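Local coordinates for hypothetical protein TTHA1013 (Thermus thermophilus, PDB 1WV8) that is of unknown function and belongs to the DUF1902 family, possibly related to Met-repressor-like proteins, at residues D23-T29 against M44-L49. Residues are numbered along the deposited sequence; the frame is centred on the assembly and turned at random.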
ATOM      1  N   ASP A  23      -4.283   4.231  13.484  1.00 57.19           N
ATOM      2  CA  ASP A  23      -5.744   4.301  13.459  1.00 54.32           C
ATOM      3  C   ASP A  23      -6.387   3.028  14.022  1.00 49.77           C
ATOM      4  O   ASP A  23      -7.555   3.033  14.393  1.00 52.99           O
ATOM      5  CB  ASP A  23      -6.266   4.529  12.024  1.00 54.49           C
ATOM      6  CG  ASP A  23      -5.844   5.875  11.438  1.00 60.87           C
ATOM      7  OD1 ASP A  23      -5.735   6.858  12.197  1.00 63.52           O
ATOM      8  OD2 ASP A  23      -5.641   5.957  10.205  1.00 64.27           O
ATOM      9  N   VAL A  24      -5.622   1.942  14.084  1.00 50.05           N
ATOM     10  CA  VAL A  24      -6.132   0.669  14.585  1.00 48.50           C
ATOM     11  C   VAL A  24      -5.399   0.232  15.856  1.00 57.86           C
ATOM     12  O   VAL A  24      -4.194  -0.014  15.836  1.00 61.17           O
ATOM     13  CB  VAL A  24      -5.988  -0.426  13.509  1.00 45.31           C
ATOM     14  CG1 VAL A  24      -6.556  -1.727  14.007  1.00 44.94           C
ATOM     15  CG2 VAL A  24      -6.699   0.004  12.243  1.00 50.09           C
ATOM     16  N   PRO A  25      -6.130   0.124  16.980  1.00 66.38           N
ATOM     17  CA  PRO A  25      -5.600  -0.275  18.290  1.00 66.70           C
ATOM     18  C   PRO A  25      -5.106  -1.710  18.386  1.00 65.14           C
ATOM     19  O   PRO A  25      -5.670  -2.617  17.772  1.00 65.88           O
ATOM     20  CB  PRO A  25      -6.778  -0.030  19.233  1.00 76.16           C
ATOM     21  CG  PRO A  25      -7.581   1.028  18.530  1.00 78.61           C
ATOM     22  CD  PRO A  25      -7.537   0.538  17.108  1.00 75.11           C
ATOM     23  N   GLY A  26      -4.054  -1.901  19.178  1.00 59.01           N
ATOM     24  CA  GLY A  26      -3.491  -3.220  19.387  1.00 55.86           C
ATOM     25  C   GLY A  26      -3.264  -4.042  18.138  1.00 56.79           C
ATOM     26  O   GLY A  26      -3.474  -5.257  18.151  1.00 58.39           O
ATOM     27  N   LEU A  27      -2.841  -3.399  17.054  1.00 57.97           N
ATOM     28  CA  LEU A  27      -2.586  -4.137  15.827  1.00 57.77           C
ATOM     29  C   LEU A  27      -1.177  -4.710  15.838  1.00 60.15           C
ATOM     30  O   LEU A  27      -0.185  -3.980  15.908  1.00 62.59           O
ATOM     31  CB  LEU A  27      -2.777  -3.243  14.595  1.00 51.25           C
ATOM     32  CG  LEU A  27      -2.434  -3.906  13.256  1.00 43.25           C
ATOM     33  CD1 LEU A  27      -3.166  -5.242  13.121  1.00 38.83           C
ATOM     34  CD2 LEU A  27      -2.811  -2.973  12.117  1.00 44.28           C
ATOM     35  N   ALA A  28      -1.097  -6.031  15.778  1.00 55.28           N
ATOM     36  CA  ALA A  28       0.185  -6.710  15.766  1.00 62.21           C
ATOM     37  C   ALA A  28       0.046  -7.901  14.837  1.00 59.47           C
ATOM     38  O   ALA A  28      -0.512  -8.931  15.218  1.00 61.29           O
ATOM     39  CB  ALA A  28       0.545  -7.167  17.172  1.00 65.89           C
ATOM     40  N   THR A  29       0.533  -7.761  13.610  1.00 51.94           N
ATOM     41  CA  THR A  29       0.427  -8.856  12.654  1.00 48.32           C
ATOM     42  C   THR A  29       1.372  -8.701  11.470  1.00 42.21           C
ATOM     43  O   THR A  29       1.727  -7.584  11.081  1.00 46.01           O
ATOM     44  CB  THR A  29      -1.031  -8.991  12.139  1.00 58.61           C
ATOM     45  OG1 THR A  29      -1.092 -10.008  11.129  1.00 59.68           O
ATOM     46  CG2 THR A  29      -1.531  -7.662  11.567  1.00 51.49           C
HETATM   47  N   MSE A  44      -8.671  -9.471  11.203  1.00 53.26           N
HETATM   48  CA  MSE A  44      -8.278  -8.860  12.468  1.00 50.06           C
HETATM   49  C   MSE A  44      -8.720  -7.432  12.761  1.00 49.36           C
HETATM   50  O   MSE A  44      -9.155  -7.140  13.873  1.00 55.67           O
HETATM   51  CB  MSE A  44      -6.765  -8.915  12.616  1.00 59.24           C
HETATM   52  CG  MSE A  44      -6.211 -10.287  12.882  1.00 71.83           C
HETATM   53 SE   MSE A  44      -4.337 -10.101  13.258  1.00102.56          SE
HETATM   54  CE  MSE A  44      -4.451  -8.904  14.785  1.00 55.36           C
ATOM     55  N   VAL A  45      -8.588  -6.539  11.786  1.00 43.73           N
ATOM     56  CA  VAL A  45      -8.947  -5.138  11.993  1.00 45.68           C
ATOM     57  C   VAL A  45     -10.372  -4.884  12.493  1.00 52.44           C
ATOM     58  O   VAL A  45     -10.576  -4.088  13.406  1.00 53.07           O
ATOM     59  CB  VAL A  45      -8.698  -4.305  10.710  1.00 46.19           C
ATOM     60  CG1 VAL A  45      -9.276  -2.905  10.870  1.00 33.03           C
ATOM     61  CG2 VAL A  45      -7.197  -4.209  10.449  1.00 42.42           C
ATOM     62  N   PRO A  46     -11.379  -5.552  11.908  1.00 59.58           N
ATOM     63  CA  PRO A  46     -12.732  -5.290  12.411  1.00 65.28           C
ATOM     64  C   PRO A  46     -12.778  -5.669  13.887  1.00 65.02           C
ATOM     65  O   PRO A  46     -13.174  -4.865  14.744  1.00 54.00           O
ATOM     66  CB  PRO A  46     -13.607  -6.198  11.545  1.00 63.63           C
ATOM     67  CG  PRO A  46     -12.822  -6.294  10.259  1.00 67.00           C
ATOM     68  CD  PRO A  46     -11.413  -6.486  10.771  1.00 56.99           C
ATOM     69  N   GLU A  47     -12.343  -6.897  14.162  1.00 62.45           N
ATOM     70  CA  GLU A  47     -12.297  -7.445  15.515  1.00 67.51           C
ATOM     71  C   GLU A  47     -11.666  -6.478  16.509  1.00 69.96           C
ATOM     72  O   GLU A  47     -12.238  -6.208  17.564  1.00 72.40           O
ATOM     73  CB  GLU A  47     -11.502  -8.752  15.533  1.00 62.16           C
ATOM     74  CG  GLU A  47     -11.956  -9.786  14.521  1.00 79.08           C
ATOM     75  CD  GLU A  47     -11.124 -11.060  14.579  1.00 84.50           C
ATOM     76  OE1 GLU A  47      -9.877 -10.956  14.592  1.00 90.91           O
ATOM     77  OE2 GLU A  47     -11.711 -12.164  14.603  1.00 86.45           O
ATOM     78  N   LEU A  48     -10.483  -5.966  16.172  1.00 69.75           N
ATOM     79  CA  LEU A  48      -9.769  -5.036  17.046  1.00 65.35           C
ATOM     80  C   LEU A  48     -10.531  -3.741  17.260  1.00 64.77           C
ATOM     81  O   LEU A  48     -10.449  -3.140  18.331  1.00 70.30           O
ATOM     82  CB  LEU A  48      -8.378  -4.730  16.480  1.00 64.61           C
ATOM     83  CG  LEU A  48      -7.375  -5.891  16.513  1.00 73.77           C
ATOM     84  CD1 LEU A  48      -6.116  -5.526  15.743  1.00 75.71           C
ATOM     85  CD2 LEU A  48      -7.039  -6.223  17.954  1.00 72.04           C
ATOM     86  N   LEU A  49     -11.271  -3.311  16.241  1.00 66.53           N
ATOM     87  CA  LEU A  49     -12.054  -2.080  16.331  1.00 63.52           C
ATOM     88  C   LEU A  49     -13.265  -2.250  17.246  1.00 62.57           C
ATOM     89  O   LEU A  49     -13.683  -1.308  17.921  1.00 55.64           O
ATOM     90  CB  LEU A  49     -12.503  -1.639  14.937  1.00 57.58           C
ATOM     91  CG  LEU A  49     -11.381  -1.086  14.062  1.00 53.16           C
ATOM     92  CD1 LEU A  49     -11.863  -0.943  12.626  1.00 56.99           C
ATOM     93  CD2 LEU A  49     -10.920   0.254  14.615  1.00 50.47           C
TER
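Val24 spreads its two methyls over helix 34-51, CG2 meeting CG1 of Val45 at 4.1 Å and CG1 reaching CD1 of Leu48, and its side chain crosses both partners nearly at right angles. With CG1 anti to the backbone N (chi1 -178°), the two methyls point to different residues of the helix. Pro25 follows with its ring carbon CD against CD2 of Leu49, 4.2 Å away, while its carbonyl O lies 3.6 Å from Leu48 CD1. Gly26, with a positive phi, continues the chain, and its own O approaches the same leucine, so the isobutyl group of Leu48 packs against two successive peptide carbonyls by van der Waals contact. Leu27 completes this setting: its CD1 lies 4.0 Å from Leu48 CD1 and also touches CE of Met44, a selenomethionine. An alanine in place of Leu48 would probably open a gap beneath the turn at Pro25 and Gly26 and deprive Val24 and Leu27 of their shared methyl partner. Beyond Ala28, whose O faces Met44 CE, Thr29 turns its side chain to the selenium, with CB 3.7 Å from SE; the two side chains run past each other in opposite directions. The bend at chi3 of Met44 (58°) carries CE back along the loop toward Ala28 and Leu27. No hydrogen bond joins the two segments, and the interface is essentially apolar packing of the connection between strands 16-20 and 30-31 on the C-terminal half of helix 34-51. Val45 and Leu49 also rest on Leu4 of strand 3-11, Leu27 touches Val6 of that strand, and Leu70 and Phe72 of the second subunit pack on Val45 and Leu49 respectively.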